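Local structure of GCN5-related N-acetyltransferase (Streptococcus suis, 3G3S) at residues T23-E26 / D31-V34; S42-Y47 / L65-G70; G14-T19 / I74-N79. The protein probably transfers an acetyl group from acetyl-CoA to an amine, as GNAT acetyltransferases do. All blocks are in the same frame, centred on the assembly; numbering follows the deposited sequence.

Contact 1 (T23-E26 / D31-V34). With NA (sodium ion), chain C.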
# COMPACT_ATOMS: atom_id res chain seq x y z
N THR A 23 2.31 1.57 -8.93
CA THR A 23 1.96 2.90 -8.48
C THR A 23 0.45 3.11 -8.59
O THR A 23 -0.24 3.45 -7.60
CB THR A 23 2.72 3.94 -9.29
OG1 THR A 23 4.12 3.83 -8.94
CG2 THR A 23 2.22 5.43 -9.04
N CYS A 24 -0.04 2.88 -9.80
CA CYS A 24 -1.47 3.08 -10.08
C CYS A 24 -2.42 2.23 -9.22
O CYS A 24 -3.40 2.74 -8.70
CB CYS A 24 -1.74 2.88 -11.55
SG CYS A 24 -0.98 4.03 -12.62
N LEU A 25 -2.09 0.94 -9.03
CA LEU A 25 -2.88 0.06 -8.16
C LEU A 25 -2.75 0.31 -6.64
O LEU A 25 -3.67 -0.03 -5.92
CB LEU A 25 -2.54 -1.38 -8.48
CG LEU A 25 -2.90 -1.97 -9.84
CD1 LEU A 25 -2.33 -3.34 -9.99
CD2 LEU A 25 -4.47 -1.97 -10.11
N GLU A 26 -1.63 0.90 -6.17
CA GLU A 26 -1.44 1.18 -4.72
C GLU A 26 -2.30 2.32 -4.22
O GLU A 26 -2.65 2.35 -3.05
CB GLU A 26 0.04 1.44 -4.35
CG GLU A 26 0.88 0.18 -4.48
CD GLU A 26 2.33 0.39 -4.11
OE1 GLU A 26 2.77 1.55 -3.95
OE2 GLU A 26 2.99 -0.65 -3.98
N ASP A 31 -3.98 6.49 -11.83
CA ASP A 31 -5.39 6.19 -11.74
C ASP A 31 -5.68 4.93 -12.50
O ASP A 31 -4.88 4.41 -13.28
CB ASP A 31 -6.17 7.37 -12.30
CG ASP A 31 -7.59 7.51 -11.71
OD1 ASP A 31 -8.17 6.56 -11.10
OD2 ASP A 31 -8.12 8.61 -11.83
N ILE A 32 -6.88 4.44 -12.29
CA ILE A 32 -7.34 3.20 -12.85
C ILE A 32 -8.73 3.37 -13.46
O ILE A 32 -9.60 3.88 -12.82
CB ILE A 32 -7.48 2.17 -11.76
CG1 ILE A 32 -6.06 1.83 -11.20
CG2 ILE A 32 -8.11 0.90 -12.32
CD1 ILE A 32 -5.15 1.10 -12.17
N TYR A 33 -8.88 2.89 -14.68
CA TYR A 33 -10.15 2.95 -15.42
C TYR A 33 -10.49 1.54 -15.89
O TYR A 33 -9.61 0.73 -16.19
CB TYR A 33 -10.00 3.86 -16.61
CG TYR A 33 -9.65 5.26 -16.25
CD1 TYR A 33 -8.32 5.65 -16.10
CD2 TYR A 33 -10.62 6.21 -16.08
CE1 TYR A 33 -8.00 6.95 -15.79
CE2 TYR A 33 -10.29 7.51 -15.76
CZ TYR A 33 -8.98 7.86 -15.62
OH TYR A 33 -8.66 9.14 -15.30
N VAL A 34 -11.78 1.25 -15.97
CA VAL A 34 -12.20 -0.08 -16.35
C VAL A 34 -13.39 0.04 -17.27
O VAL A 34 -13.97 1.12 -17.41
CB VAL A 34 -12.53 -0.98 -15.12
CG1 VAL A 34 -11.26 -1.25 -14.29
CG2 VAL A 34 -13.64 -0.37 -14.25
NA NA C . -3.25 0.73 -1.32
O HOH W 1 -4.49 -0.43 -3.31
O HOH W 2 -5.21 2.13 -1.32
O HOH W 3 -1.30 -1.08 -1.68
O HOH W 4 -1.94 1.85 0.27

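Contact 2 (S42-Y47 / L65-G70)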
# COMPACT_ATOMS: atom_id res chain seq x y z
N SER A 42 -11.72 -5.42 -18.52
CA SER A 42 -10.71 -4.65 -19.20
C SER A 42 -10.31 -3.50 -18.28
O SER A 42 -11.15 -2.93 -17.63
CB SER A 42 -11.27 -4.13 -20.54
OG SER A 42 -11.73 -5.22 -21.35
N ALA A 43 -9.03 -3.19 -18.21
CA ALA A 43 -8.57 -2.11 -17.37
C ALA A 43 -7.37 -1.34 -17.96
O ALA A 43 -6.63 -1.83 -18.83
CB ALA A 43 -8.22 -2.64 -15.95
N LEU A 44 -7.21 -0.13 -17.46
CA LEU A 44 -6.20 0.82 -17.86
C LEU A 44 -5.58 1.43 -16.62
O LEU A 44 -6.27 1.96 -15.76
CB LEU A 44 -6.82 1.96 -18.69
CG LEU A 44 -5.95 3.18 -18.99
CD1 LEU A 44 -4.78 2.86 -19.95
CD2 LEU A 44 -6.82 4.29 -19.60
N ALA A 45 -4.27 1.25 -16.48
CA ALA A 45 -3.52 1.95 -15.47
C ALA A 45 -2.93 3.16 -16.21
O ALA A 45 -2.07 3.03 -17.10
CB ALA A 45 -2.44 1.03 -14.85
N LEU A 46 -3.38 4.35 -15.84
CA LEU A 46 -2.96 5.59 -16.50
C LEU A 46 -2.21 6.46 -15.53
O LEU A 46 -2.71 6.82 -14.47
CB LEU A 46 -4.20 6.31 -17.01
CG LEU A 46 -4.01 7.64 -17.75
CD1 LEU A 46 -3.26 7.44 -19.03
CD2 LEU A 46 -5.40 8.31 -17.99
N TYR A 47 -0.98 6.79 -15.91
CA TYR A 47 -0.10 7.56 -15.06
C TYR A 47 0.55 8.63 -15.85
O TYR A 47 0.95 8.39 -16.98
CB TYR A 47 0.99 6.67 -14.49
CG TYR A 47 1.99 7.43 -13.65
CD1 TYR A 47 1.79 7.60 -12.30
CD2 TYR A 47 3.15 7.97 -14.22
CE1 TYR A 47 2.72 8.30 -11.52
CE2 TYR A 47 4.07 8.71 -13.44
CZ TYR A 47 3.85 8.84 -12.09
OH TYR A 47 4.76 9.50 -11.28
N LEU A 65 -8.84 2.79 -24.78
CA LEU A 65 -7.91 3.42 -25.73
C LEU A 65 -8.29 4.89 -25.95
O LEU A 65 -7.44 5.78 -26.08
CB LEU A 65 -7.91 2.68 -27.07
CG LEU A 65 -7.45 1.22 -27.02
CD1 LEU A 65 -7.56 0.48 -28.32
CD2 LEU A 65 -5.98 1.19 -26.53
N LYS A 66 -9.59 5.16 -25.99
CA LYS A 66 -10.04 6.54 -26.17
C LYS A 66 -9.57 7.48 -25.08
O LYS A 66 -9.23 8.64 -25.36
CB LYS A 66 -11.56 6.61 -26.27
CG LYS A 66 -12.05 5.98 -27.55
CD LYS A 66 -13.56 6.09 -27.68
CE LYS A 66 -14.02 5.52 -29.02
NZ LYS A 66 -15.43 5.93 -29.32
N ILE A 67 -9.53 6.98 -23.85
CA ILE A 67 -9.07 7.75 -22.71
C ILE A 67 -7.62 8.17 -22.91
O ILE A 67 -7.18 9.20 -22.40
CB ILE A 67 -9.17 6.93 -21.38
CG1 ILE A 67 -10.60 6.53 -21.05
CG2 ILE A 67 -8.60 7.72 -20.20
CD1 ILE A 67 -10.70 5.63 -19.85
N CYS A 68 -6.85 7.37 -23.64
CA CYS A 68 -5.46 7.68 -23.91
C CYS A 68 -5.23 8.65 -25.04
O CYS A 68 -4.12 9.13 -25.20
CB CYS A 68 -4.72 6.38 -24.23
SG CYS A 68 -4.81 5.18 -22.90
N GLU A 69 -6.26 8.93 -25.83
CA GLU A 69 -6.10 9.78 -27.01
C GLU A 69 -5.81 11.21 -26.63
O GLU A 69 -6.29 11.69 -25.62
CB GLU A 69 -7.35 9.74 -27.88
CG GLU A 69 -7.55 8.43 -28.55
CD GLU A 69 -8.87 8.36 -29.30
OE1 GLU A 69 -9.50 9.40 -29.43
OE2 GLU A 69 -9.27 7.27 -29.74
N GLY A 70 -5.01 11.88 -27.46
CA GLY A 70 -4.67 13.27 -27.22
C GLY A 70 -3.70 13.52 -26.08
O GLY A 70 -3.64 14.65 -25.55

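Contact 3 (G14-T19 / I74-N79). With EDO (1,2-ethanediol), chain H; EDO (1,2-ethanediol), chain G.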
# COMPACT_ATOMS: atom_id res chain seq x y z
N GLY A 14 -2.60 -8.99 -13.16
CA GLY A 14 -1.94 -10.22 -12.79
C GLY A 14 -0.54 -9.93 -12.32
O GLY A 14 -0.32 -8.93 -11.65
N ASP A 15 0.37 -10.82 -12.72
CA ASP A 15 1.78 -10.72 -12.42
C ASP A 15 2.46 -9.98 -13.58
O ASP A 15 2.90 -10.60 -14.59
CB ASP A 15 2.33 -12.13 -12.28
CG ASP A 15 3.74 -12.16 -11.75
OD1 ASP A 15 4.42 -11.09 -11.76
OD2 ASP A 15 4.15 -13.27 -11.33
N TRP A 16 2.53 -8.66 -13.44
CA TRP A 16 3.07 -7.78 -14.47
C TRP A 16 3.97 -6.86 -13.72
O TRP A 16 3.52 -5.91 -13.12
CB TRP A 16 1.92 -7.03 -15.18
CG TRP A 16 2.28 -6.36 -16.43
CD1 TRP A 16 3.53 -6.09 -16.93
CD2 TRP A 16 1.34 -5.74 -17.35
NE1 TRP A 16 3.44 -5.39 -18.11
CE2 TRP A 16 2.11 -5.13 -18.38
CE3 TRP A 16 -0.04 -5.63 -17.38
CZ2 TRP A 16 1.54 -4.47 -19.44
CZ3 TRP A 16 -0.59 -4.97 -18.40
CH2 TRP A 16 0.16 -4.39 -19.43
N PRO A 17 5.29 -7.16 -13.70
CA PRO A 17 6.19 -6.40 -12.86
C PRO A 17 6.65 -5.02 -13.40
O PRO A 17 7.85 -4.76 -13.49
CB PRO A 17 7.37 -7.38 -12.70
CG PRO A 17 7.49 -8.02 -14.02
CD PRO A 17 5.99 -8.17 -14.49
N GLU A 18 5.71 -4.15 -13.77
CA GLU A 18 6.02 -2.79 -14.14
C GLU A 18 5.61 -1.89 -12.98
O GLU A 18 4.44 -1.84 -12.61
CB GLU A 18 5.30 -2.40 -15.43
CG GLU A 18 5.90 -3.04 -16.65
CD GLU A 18 7.22 -2.43 -17.09
OE1 GLU A 18 7.72 -1.50 -16.43
OE2 GLU A 18 7.71 -2.86 -18.16
N THR A 19 6.56 -1.15 -12.41
CA THR A 19 6.27 -0.44 -11.17
C THR A 19 5.24 0.67 -11.29
O THR A 19 4.61 1.00 -10.31
CB THR A 19 7.55 0.07 -10.45
OG1 THR A 19 8.00 1.30 -11.01
CG2 THR A 19 8.68 -1.02 -10.46
N ILE A 74 2.77 6.66 -23.80
CA ILE A 74 3.26 5.36 -24.24
C ILE A 74 2.18 4.33 -23.84
O ILE A 74 1.85 4.20 -22.64
CB ILE A 74 4.68 4.96 -23.67
CG1 ILE A 74 5.75 6.01 -24.08
CG2 ILE A 74 5.07 3.52 -24.12
CD1 ILE A 74 7.17 5.79 -23.43
N LEU A 75 1.57 3.67 -24.84
CA LEU A 75 0.58 2.62 -24.64
C LEU A 75 1.31 1.29 -24.51
O LEU A 75 2.10 0.93 -25.40
CB LEU A 75 -0.35 2.50 -25.84
CG LEU A 75 -1.12 3.74 -26.22
CD1 LEU A 75 -2.05 3.40 -27.38
CD2 LEU A 75 -1.90 4.22 -25.04
N VAL A 76 1.02 0.55 -23.45
CA VAL A 76 1.66 -0.73 -23.24
C VAL A 76 0.60 -1.84 -23.16
O VAL A 76 -0.04 -2.00 -22.14
CB VAL A 76 2.56 -0.76 -22.00
CG1 VAL A 76 3.27 -2.15 -21.94
CG2 VAL A 76 3.58 0.42 -21.99
N PRO A 77 0.44 -2.63 -24.23
CA PRO A 77 -0.52 -3.71 -24.23
C PRO A 77 -0.08 -4.92 -23.41
O PRO A 77 1.06 -5.38 -23.55
CB PRO A 77 -0.57 -4.14 -25.69
CG PRO A 77 0.70 -3.75 -26.27
CD PRO A 77 1.16 -2.54 -25.52
N GLN A 78 -0.98 -5.45 -22.59
CA GLN A 78 -0.67 -6.62 -21.80
C GLN A 78 -0.44 -7.80 -22.71
O GLN A 78 0.38 -8.68 -22.41
CB GLN A 78 -1.85 -6.96 -20.91
CG GLN A 78 -1.66 -8.22 -20.06
CD GLN A 78 -2.84 -8.50 -19.16
OE1 GLN A 78 -4.02 -8.43 -19.58
NE2 GLN A 78 -2.54 -8.82 -17.91
N ASN A 79 -1.18 -7.83 -23.81
CA ASN A 79 -1.16 -8.97 -24.71
C ASN A 79 -1.37 -8.59 -26.18
O ASN A 79 -1.66 -7.45 -26.51
CB ASN A 79 -2.20 -10.01 -24.24
CG ASN A 79 -3.59 -9.42 -24.13
OD1 ASN A 79 -4.10 -8.94 -25.11
ND2 ASN A 79 -4.19 -9.43 -22.95
C1 EDO H . 1.99 -7.38 -26.14
O1 EDO H . 2.27 -8.07 -24.93
C2 EDO H . 2.09 -8.38 -27.28
O2 EDO H . 3.46 -8.77 -27.37
C1 EDO G . 2.60 -9.78 -19.31
O1 EDO G . 1.70 -9.83 -18.20
C2 EDO G . 2.84 -8.35 -19.74
O2 EDO G . 3.25 -8.33 -21.09

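Contact 1 (T23-E26 / D31-V34)
Ile32 on strand 31-34 reaches over to the end of helix 19-26 and lays its longer branch against Cys24 and Leu25. Its CB leaves the strand toward the helix, and CG1 stands anti to the carbonyl carbon (chi1 -67°), which carries this branch to the helix. CG1 meets backbone first: it lies 3.8 Å from Cys24 O. One bond further, CD1 touches two side chains, 3.9 Å from Cys24 CB and 3.8 Å from Leu25 CD2. The Leu25 side chain starts out away from the strand, but its CD2 branch comes back to meet Ile32 at an oblique angle. Met6 and Val9 of helix 2-13 also pack against Ile32.

Cys24 also faces the first residue of the strand. Its CB is 3.9 Å from Asp31 O, a van der Waals contact, and Ala45 of the adjoining strand 42-48 packs against the same cysteine. The Asp31 side chain leaves the backbone away from the helix; its OD1 accepts the N-H of Ile32 at 2.8 Å, on the anti side of the carboxylate and 24° out of its plane, and both oxygens are also bonded to the N-terminal residues of the second subunit, OD2 to Gly1 N and OD1 to Glu4 N.

Just past the packed residues, Glu26 O binds the sodium ion at 2.4 Å, together with four waters and Glu26 O of the second subunit; water 1 also donates to Leu25 O. The chemistry thus divides: helix and strand are held to each other by van der Waals contacts, methyl to methyl and carbon to carbonyl oxygen, while the polar groups flanking them, the Asp31 carboxylate and the carbonyl of Glu26, serve the dimer interface.

Contact 2 (S42-Y47 / L65-G70)
Segment 65-70 lies across strand 42-48 at side-chain distance, the nearest CA atoms being those of Leu46 and Cys68, 8.1 Å apart. Leu44 and Leu46, two residues apart on the strand, both point toward the helix, and both carry CG anti to the backbone N (chi1 170° for Leu44), which extends their methyl groups across the gap. Leu44 divides its fork between two partners: CD1 touches Cys68 SG at 3.8 Å, while CD2 rests 3.9 Å from Ile67 CG2. The Leu44 and Ile67 side chains run past each other in opposite senses. Leu46 crosses Ile67 obliquely and brings CD2 to the same methyl, CG2 of Ile67, also at 3.9 Å. That methyl therefore sits against both leucines, and the interface is wholly apolar.

This is helix-on-sheet packing in the N-terminal half of the chain. Tyr33 of strand 31-34 extends the apolar patch beside Leu46 and Ile67, and Leu65 turns to helix 80-90, touching Trp82, Leu85 and Ile86. On the other face of the strand, Ala43 and Ala45 pack against Phe13 of helix 2-13, leaving strand 42-48 sandwiched between helices.

Contact 3 (G14-T19 / I74-N79)
A tryptophan in the loop joining helices 2-13 and 19-26 packs against the end of strand 73-77, just before helix 80-90 begins. Trp16 holds CG anti to its backbone N (chi1 -166°) and thrusts the six-membered half of its indole at the second segment. CZ2 meets Val76 CG1 at 3.8 Å, and Val76 O lies at the ring edge, in its plane, 3.6 Å from CH2. The fit is closest at Gln78, whose CA sits 3.4 Å from Trp16 CH2, approaching obliquely, and whose CB is likewise 3.4 Å from CZ3. The glutamine chain then runs on extended past CZ3 and CE3, with its amide plane 17° from the ring plane. Two bonds hold that amide: OE1 accepts from Gly58 N, and NE2 donates to Leu12 O, near the end of helix 2-13.

The ethanediol of chain G, probably from the crystallisation liquor, covers one face of the indole with its C2, 3.4 Å above the plane and offset toward the rim; its O2 donates to Gln78 O at 3.2 Å. Past Gln78, the Asn79 side chain caps helix 80-90, OD1 accepting from Trp82 N. The chemistry implies that dispersion between indole and backbone or aliphatic carbon joins loop to strand; the glutamine amide, hydrogen-bonded through both OE1 and NE2, probably helps to hold its alkyl stem beside the ring.

From the N terminus, the chain leaves helix 2-13 through the loop that opens contact 3, turns into helix 19-26, and at once closes contact 1 with strand 31-34, outermost in the sheet of this chain, four residues later. Contact 2 then opens on strand 42-48 and closes at the end of helix 62-68, after strand 52-58. Only with strand 73-77 does contact 3 close, so contacts 1 and 2 follow in series and both nest inside its loop. Strands 31-34 and 42-48 are antiparallel neighbours, hydrogen-bonded through Tyr33 O and Leu44 N (2.8 Å), while Cys68 packs on Leu75 in one of its two conformers, joining contacts 2 and 3. Together they tie two helices and a loop to one sheet.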